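Methylenetetrahydrofolate--tRNA-(uracil-5-)-methyltransferase TrmFO (Thermus thermophilus, PDB 3G5S) probably catalyses the folate-dependent methylation of uridine 54 to 5-methyluridine in tRNA, using FAD as cofactor. Local coordinates at residues D158-I163 / I301-V306; E221-V226 / G276-L281. All blocks are in the same frame, centred on the assembly; numbering follows the deposited sequence.

Contact 1 of 2, residues D158-I163 / I301-V306; sequences DAASPI and IVRYGV. With GSH (glutathione), chain C.
I163 and R303 meet through torsions that bring carbon against carbon. I163 has CG2 anti to its backbone N, and there CG2 reaches V302 CG2 at 3.9 Å. Its chi2 is fully extended (-180°), which sets CD1 against R303 CB. R303 has CG anti to its backbone N, and its chain bends at chi2 (-86°). Further out, the guanidinium lies under the methyl of A160. A160 CB sits 3.8 Å above one face of that group, offset toward the rim. NH1 of R303 donates to Y304 O from within its own segment, with the acceptor tilted 30° out of the guanidinium plane. NH2 bonds to P392 O and to a water in the plane of the group. In the D158 conformer described, this water donates to D158 OD2 and so links two opposite charges that do not touch.

The backbone joins strand 163-165 to strand 301-303, the outermost strand within this chain of an antiparallel sheet. Two residues of the 301-306 segment, V302 and R303, stand opposite the single I163, which makes a classic beta bulge. I163 N gives R303 O a bond of 2.8 Å. I163 O accepts from V302 N at 2.9 Å. A weak bond from R303 N reaches the same oxygen.

Beyond the strands, A160 N donates to V306 O at 2.9 Å. The return bond from V306 N to A160 O is weak. G305 CA packs 3.1 Å from A160 O, and a CB at G305 would clash with that oxygen. In the same D158 conformer, V306 CG2 packs against OD2. On the glutathione side, D158 O and A159 O accept from ligand N1 and N3, the latter at 2.7 Å. In the S161 conformer described, OG is hydrogen-bonded to L274 O, and a magnesium ion lies about 4 Å from the side chain.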
loop_
_atom_site.group_PDB
_atom_site.type_symbol
_atom_site.label_atom_id
_atom_site.label_comp_id
_atom_site.label_asym_id
_atom_site.label_seq_id
_atom_site.Cartn_x
_atom_site.Cartn_y
_atom_site.Cartn_z
ATOM N N ASP A 158 -7.698 -6.159 5.774
ATOM C CA ASP A 158 -7.529 -5.967 4.320
ATOM C C ASP A 158 -8.093 -7.046 3.366
ATOM O O ASP A 158 -8.854 -6.727 2.452
ATOM C CB ASP A 158 -6.082 -5.607 3.956
ATOM C CG ASP A 158 -5.059 -6.468 4.661
ATOM O OD1 ASP A 158 -5.389 -7.609 5.054
ATOM O OD2 ASP A 158 -3.911 -5.995 4.806
ATOM N N ALA A 159 -7.712 -8.305 3.557
ATOM C CA ALA A 159 -8.254 -9.388 2.737
ATOM C C ALA A 159 -8.056 -9.134 1.240
ATOM O O ALA A 159 -8.990 -9.217 0.450
ATOM C CB ALA A 159 -9.729 -9.615 3.049
ATOM N N ALA A 160 -6.829 -8.828 0.864
ATOM C CA ALA A 160 -6.471 -8.563 -0.514
ATOM C C ALA A 160 -6.252 -9.849 -1.292
ATOM O O ALA A 160 -5.687 -10.808 -0.780
ATOM C CB ALA A 160 -5.229 -7.710 -0.565
ATOM N N SER A 161 -6.703 -9.840 -2.540
ATOM C CA SER A 161 -6.363 -10.908 -3.455
ATOM C C SER A 161 -5.162 -10.478 -4.304
ATOM O O SER A 161 -4.796 -9.304 -4.341
ATOM C CB SER A 161 -7.551 -11.245 -4.341
ATOM O OG SER A 161 -7.789 -10.185 -5.240
ATOM N N PRO A 162 -4.525 -11.437 -4.975
ATOM C CA PRO A 162 -3.386 -11.072 -5.820
ATOM C C PRO A 162 -3.802 -10.216 -7.013
ATOM O O PRO A 162 -4.911 -10.362 -7.534
ATOM C CB PRO A 162 -2.877 -12.428 -6.325
ATOM C CG PRO A 162 -3.476 -13.439 -5.407
ATOM C CD PRO A 162 -4.780 -12.888 -4.974
ATOM N N ILE A 163 -2.890 -9.348 -7.442
ATOM C CA ILE A 163 -3.084 -8.485 -8.599
ATOM C C ILE A 163 -1.991 -8.792 -9.614
ATOM O O ILE A 163 -0.815 -8.883 -9.253
ATOM C CB ILE A 163 -2.988 -7.001 -8.199
ATOM C CG1 ILE A 163 -4.016 -6.692 -7.107
ATOM C CG2 ILE A 163 -3.179 -6.104 -9.409
ATOM C CD1 ILE A 163 -4.005 -5.244 -6.654
ATOM N N ILE A 301 2.804 -11.103 -11.055
ATOM C CA ILE A 301 2.056 -10.662 -9.890
ATOM C C ILE A 301 2.719 -9.417 -9.340
ATOM O O ILE A 301 3.885 -9.459 -8.950
ATOM C CB ILE A 301 2.008 -11.754 -8.808
ATOM C CG1 ILE A 301 1.249 -12.977 -9.329
ATOM C CG2 ILE A 301 1.370 -11.219 -7.534
ATOM C CD1 ILE A 301 1.847 -14.293 -8.903
ATOM N N VAL A 302 1.979 -8.312 -9.319
ATOM C CA VAL A 302 2.525 -7.051 -8.841
ATOM C C VAL A 302 2.139 -6.737 -7.396
ATOM O O VAL A 302 2.796 -5.921 -6.759
ATOM C CB VAL A 302 2.159 -5.872 -9.769
ATOM C CG1 VAL A 302 2.795 -6.052 -11.136
ATOM C CG2 VAL A 302 0.653 -5.722 -9.892
ATOM N N ARG A 303 1.096 -7.377 -6.876
ATOM C CA ARG A 303 0.722 -7.186 -5.481
ATOM C C ARG A 303 0.159 -8.507 -4.984
ATOM O O ARG A 303 -0.827 -8.995 -5.525
ATOM C CB ARG A 303 -0.314 -6.063 -5.348
ATOM C CG ARG A 303 -0.599 -5.639 -3.918
ATOM C CD ARG A 303 -1.676 -6.499 -3.215
ATOM N NE ARG A 303 -2.181 -5.748 -2.073
ATOM C CZ ARG A 303 -1.768 -5.873 -0.812
ATOM N NH1 ARG A 303 -0.887 -6.807 -0.466
ATOM N NH2 ARG A 303 -2.274 -5.065 0.117
ATOM N N TYR A 304 0.807 -9.105 -3.991
ATOM C CA TYR A 304 0.371 -10.399 -3.475
ATOM C C TYR A 304 -0.793 -10.265 -2.493
ATOM O O TYR A 304 -0.949 -9.243 -1.827
ATOM C CB TYR A 304 1.543 -11.133 -2.828
ATOM C CG TYR A 304 2.477 -11.746 -3.843
ATOM C CD1 TYR A 304 2.211 -13.002 -4.371
ATOM C CD2 TYR A 304 3.609 -11.073 -4.295
ATOM C CE1 TYR A 304 3.034 -13.578 -5.303
ATOM C CE2 TYR A 304 4.449 -11.648 -5.236
ATOM C CZ TYR A 304 4.152 -12.900 -5.735
ATOM O OH TYR A 304 4.968 -13.490 -6.663
ATOM N N GLY A 305 -1.617 -11.303 -2.401
ATOM C CA GLY A 305 -2.731 -11.289 -1.468
ATOM C C GLY A 305 -2.277 -11.398 -0.026
ATOM O O GLY A 305 -1.242 -12.011 0.264
ATOM N N VAL A 306 -3.046 -10.790 0.870
ATOM C CA VAL A 306 -2.770 -10.840 2.300
ATOM C C VAL A 306 -4.073 -10.783 3.082
ATOM O O VAL A 306 -5.087 -10.293 2.581
ATOM C CB VAL A 306 -1.877 -9.676 2.770
ATOM C CG1 VAL A 306 -0.515 -9.743 2.104
ATOM C CG2 VAL A 306 -2.565 -8.338 2.527
HETATM N N1 GSH C . -11.066 -4.901 3.399
HETATM C CA1 GSH C . -12.212 -4.122 2.971
HETATM C C1 GSH C . -13.390 -4.225 3.928
HETATM O O11 GSH C . -13.215 -4.905 5.133
HETATM O O12 GSH C . -14.321 -3.501 3.785
HETATM C CB1 GSH C . -12.614 -4.360 1.518
HETATM C CG1 GSH C . -13.507 -5.558 1.218
HETATM C CD1 GSH C . -12.915 -6.958 1.361
HETATM O OE1 GSH C . -11.869 -7.161 1.890
HETATM N N2 GSH C . -13.672 -8.043 0.803
HETATM C CA2 GSH C . -13.145 -9.370 0.795
HETATM C C2 GSH C . -12.688 -9.805 -0.594
HETATM O O2 GSH C . -13.470 -10.249 -1.368
HETATM C CB2 GSH C . -14.216 -10.283 1.371
HETATM S SG2 GSH C . -13.736 -11.992 1.699
HETATM N N3 GSH C . -11.277 -10.094 -0.758
HETATM C CA3 GSH C . -10.811 -10.679 -1.997
HETATM C C3 GSH C . -10.754 -9.705 -3.165
HETATM O O31 GSH C . -10.979 -10.041 -4.286
HETATM O O32 GSH C . -10.704 -8.367 -2.828
HETATM O O HOH W 1 -2.155 -4.643 3.131
#

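Contact 2 of 2, residues E221-V226 / G276-L281; sequences EACVPV and GFQTGL. With GSH (glutathione), chain C.
Q278 NE2 donates to V224 O over 2.8 Å, and the bond is almost straight, at 174°. The oxygen lies in the amide plane of Q278, while the donor is tilted from the plane of the V224 carbonyl. The backbone of Q278 adds a second bond, since its O accepts from V226 N at 2.9 Å. Q278 thus bonds to V224 and V226 through both its side chain and its main chain. Next to these bonds, V226 CG1 stands 3.9 Å above one face of the F277 ring, offset toward the rim, in a CH-pi contact. The same methyl is tight against G276 O, at 3.1 Å. V226 CG2 faces T279 CB.

The Q278 amide is also a wall of the glutathione pocket. Its CD comes 3.4 Å from ligand SG2, and C223 SG approaches that sulfur from the other segment. The separation of SG and SG2, 2.5 Å, is longer than a disulfide and shorter than a normal contact, so the bonding is doubtful. G276 N donates to ligand O31 at 2.9 Å. An alanine at Q278 would probably leave V224 O without its side-chain donor and open a gap beside the ligand sulfur.

Two torsions lead the Q278 chain there: chi1 (64°) sets CG between the backbone N and the carbonyl carbon, and the bend at chi2 (-81°) sets CD. P225 occupies the N-cap position of helix 226-231. T279 OG1 accepts from L281 N at 3.0 Å, which forms an ST turn before helix 283-290. E227, on helix 226-231, is hydrogen-bonded through OE1 to T279 OG1 and through OE2 to G280 N. The F277 side chain also touches F199 of helix 193-205.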
loop_
_atom_site.group_PDB
_atom_site.type_symbol
_atom_site.label_atom_id
_atom_site.label_comp_id
_atom_site.label_asym_id
_atom_site.label_seq_id
_atom_site.Cartn_x
_atom_site.Cartn_y
_atom_site.Cartn_z
ATOM N N GLU A 221 -14.513 -12.734 10.395
ATOM C CA GLU A 221 -15.143 -14.051 10.374
ATOM C C GLU A 221 -16.003 -14.592 9.203
ATOM O O GLU A 221 -16.022 -15.804 9.004
ATOM C CB GLU A 221 -15.688 -14.425 11.761
ATOM C CG GLU A 221 -14.635 -15.140 12.638
ATOM C CD GLU A 221 -13.515 -14.226 13.141
ATOM O OE1 GLU A 221 -13.816 -13.100 13.592
ATOM O OE2 GLU A 221 -12.334 -14.646 13.112
ATOM N N ALA A 222 -16.680 -13.757 8.415
ATOM C CA ALA A 222 -17.346 -14.297 7.218
ATOM C C ALA A 222 -16.471 -14.219 5.959
ATOM O O ALA A 222 -16.825 -14.743 4.899
ATOM C CB ALA A 222 -18.700 -13.641 6.982
ATOM N N CYS A 223 -15.323 -13.566 6.089
ATOM C CA CYS A 223 -14.342 -13.495 5.016
ATOM C C CYS A 223 -13.330 -14.620 5.203
ATOM O O CYS A 223 -12.482 -14.561 6.091
ATOM C CB CYS A 223 -13.640 -12.140 5.047
ATOM S SG CYS A 223 -12.333 -11.952 3.819
ATOM N N VAL A 224 -13.425 -15.642 4.363
ATOM C CA VAL A 224 -12.614 -16.846 4.526
ATOM C C VAL A 224 -11.566 -16.931 3.422
ATOM O O VAL A 224 -11.894 -16.798 2.250
ATOM C CB VAL A 224 -13.492 -18.115 4.482
ATOM C CG1 VAL A 224 -12.658 -19.360 4.751
ATOM C CG2 VAL A 224 -14.630 -18.005 5.487
ATOM N N PRO A 225 -10.295 -17.141 3.794
ATOM C CA PRO A 225 -9.229 -17.251 2.789
ATOM C C PRO A 225 -9.536 -18.379 1.805
ATOM O O PRO A 225 -10.090 -19.398 2.220
ATOM C CB PRO A 225 -7.992 -17.598 3.625
ATOM C CG PRO A 225 -8.322 -17.157 5.014
ATOM C CD PRO A 225 -9.793 -17.330 5.165
ATOM N N VAL A 226 -9.185 -18.214 0.532
ATOM C CA VAL A 226 -9.520 -19.233 -0.465
ATOM C C VAL A 226 -8.915 -20.590 -0.151
ATOM O O VAL A 226 -9.516 -21.621 -0.445
ATOM C CB VAL A 226 -9.123 -18.838 -1.907
ATOM C CG1 VAL A 226 -10.042 -17.773 -2.434
ATOM C CG2 VAL A 226 -7.666 -18.391 -1.978
ATOM N N GLY A 276 -12.321 -12.426 -5.382
ATOM C CA GLY A 276 -12.674 -13.410 -4.380
ATOM C C GLY A 276 -11.531 -14.320 -3.968
ATOM O O GLY A 276 -11.765 -15.377 -3.383
ATOM N N PHE A 277 -10.297 -13.901 -4.255
ATOM C CA PHE A 277 -9.115 -14.699 -3.936
ATOM C C PHE A 277 -8.299 -14.148 -2.773
ATOM O O PHE A 277 -7.079 -14.255 -2.742
ATOM C CB PHE A 277 -8.267 -14.955 -5.190
ATOM C CG PHE A 277 -8.705 -16.178 -5.939
ATOM C CD1 PHE A 277 -9.853 -16.164 -6.717
ATOM C CD2 PHE A 277 -8.016 -17.370 -5.804
ATOM C CE1 PHE A 277 -10.279 -17.316 -7.370
ATOM C CE2 PHE A 277 -8.439 -18.514 -6.451
ATOM C CZ PHE A 277 -9.567 -18.490 -7.237
ATOM N N GLN A 278 -8.996 -13.574 -1.800
ATOM C CA GLN A 278 -8.356 -13.212 -0.547
ATOM C C GLN A 278 -7.593 -14.423 -0.020
ATOM O O GLN A 278 -8.083 -15.553 -0.072
ATOM C CB GLN A 278 -9.391 -12.736 0.477
ATOM C CG GLN A 278 -10.396 -13.799 0.917
ATOM C CD GLN A 278 -11.553 -13.991 -0.060
ATOM O OE1 GLN A 278 -11.717 -13.230 -1.016
ATOM N NE2 GLN A 278 -12.374 -15.013 0.194
ATOM N N THR A 279 -6.387 -14.190 0.479
ATOM C CA THR A 279 -5.513 -15.300 0.823
ATOM C C THR A 279 -4.442 -14.899 1.819
ATOM O O THR A 279 -4.022 -13.739 1.863
ATOM C CB THR A 279 -4.835 -15.872 -0.438
ATOM O OG1 THR A 279 -4.017 -16.989 -0.079
ATOM C CG2 THR A 279 -3.960 -14.819 -1.107
ATOM N N GLY A 280 -4.006 -15.874 2.612
ATOM C CA GLY A 280 -2.886 -15.700 3.515
ATOM C C GLY A 280 -1.709 -16.575 3.132
ATOM O O GLY A 280 -0.791 -16.766 3.923
ATOM N N LEU A 281 -1.736 -17.115 1.920
ATOM C CA LEU A 281 -0.657 -17.976 1.451
ATOM C C LEU A 281 0.665 -17.228 1.355
ATOM O O LEU A 281 0.691 -16.025 1.100
ATOM C CB LEU A 281 -1.001 -18.553 0.084
ATOM C CG LEU A 281 -2.093 -19.626 0.058
ATOM C CD1 LEU A 281 -2.382 -20.051 -1.368
ATOM C CD2 LEU A 281 -1.704 -20.831 0.911
HETATM N N1 GSH C . -11.066 -4.901 3.399
HETATM C CA1 GSH C . -12.212 -4.122 2.971
HETATM C C1 GSH C . -13.390 -4.225 3.928
HETATM O O11 GSH C . -13.215 -4.905 5.133
HETATM O O12 GSH C . -14.321 -3.501 3.785
HETATM C CB1 GSH C . -12.614 -4.360 1.518
HETATM C CG1 GSH C . -13.507 -5.558 1.218
HETATM C CD1 GSH C . -12.915 -6.958 1.361
HETATM O OE1 GSH C . -11.869 -7.161 1.890
HETATM N N2 GSH C . -13.672 -8.043 0.803
HETATM C CA2 GSH C . -13.145 -9.370 0.795
HETATM C C2 GSH C . -12.688 -9.805 -0.594
HETATM O O2 GSH C . -13.470 -10.249 -1.368
HETATM C CB2 GSH C . -14.216 -10.283 1.371
HETATM S SG2 GSH C . -13.736 -11.992 1.699
HETATM N N3 GSH C . -11.277 -10.094 -0.758
HETATM C CA3 GSH C . -10.811 -10.679 -1.997
HETATM C C3 GSH C . -10.754 -9.705 -3.165
HETATM O O31 GSH C . -10.979 -10.041 -4.286
HETATM O O32 GSH C . -10.704 -8.367 -2.828
#

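Overall arrangement
The two contacts lie side by side around one glutathione, their centres 11 Å apart. Both segments of contact 2 fall between those of contact 1 in the sequence. They touch directly. S161 CB packs 3.4 Å from F277 C, and A159 CB lies 3.6 Å from C223 SG. Contact 1 offers the ligand carbonyl oxygens, while contact 2 offers a backbone N-H, the Q278 side chain and a cysteine sulfur. Y157 O and Y312 OH also hydrogen-bond to the ligand. Strand 271-274 connects the pair: it lies next to strand 163-165 in the sheet and runs on into the loop of 276-281. The FAD lies further off, about 14 Å from G280.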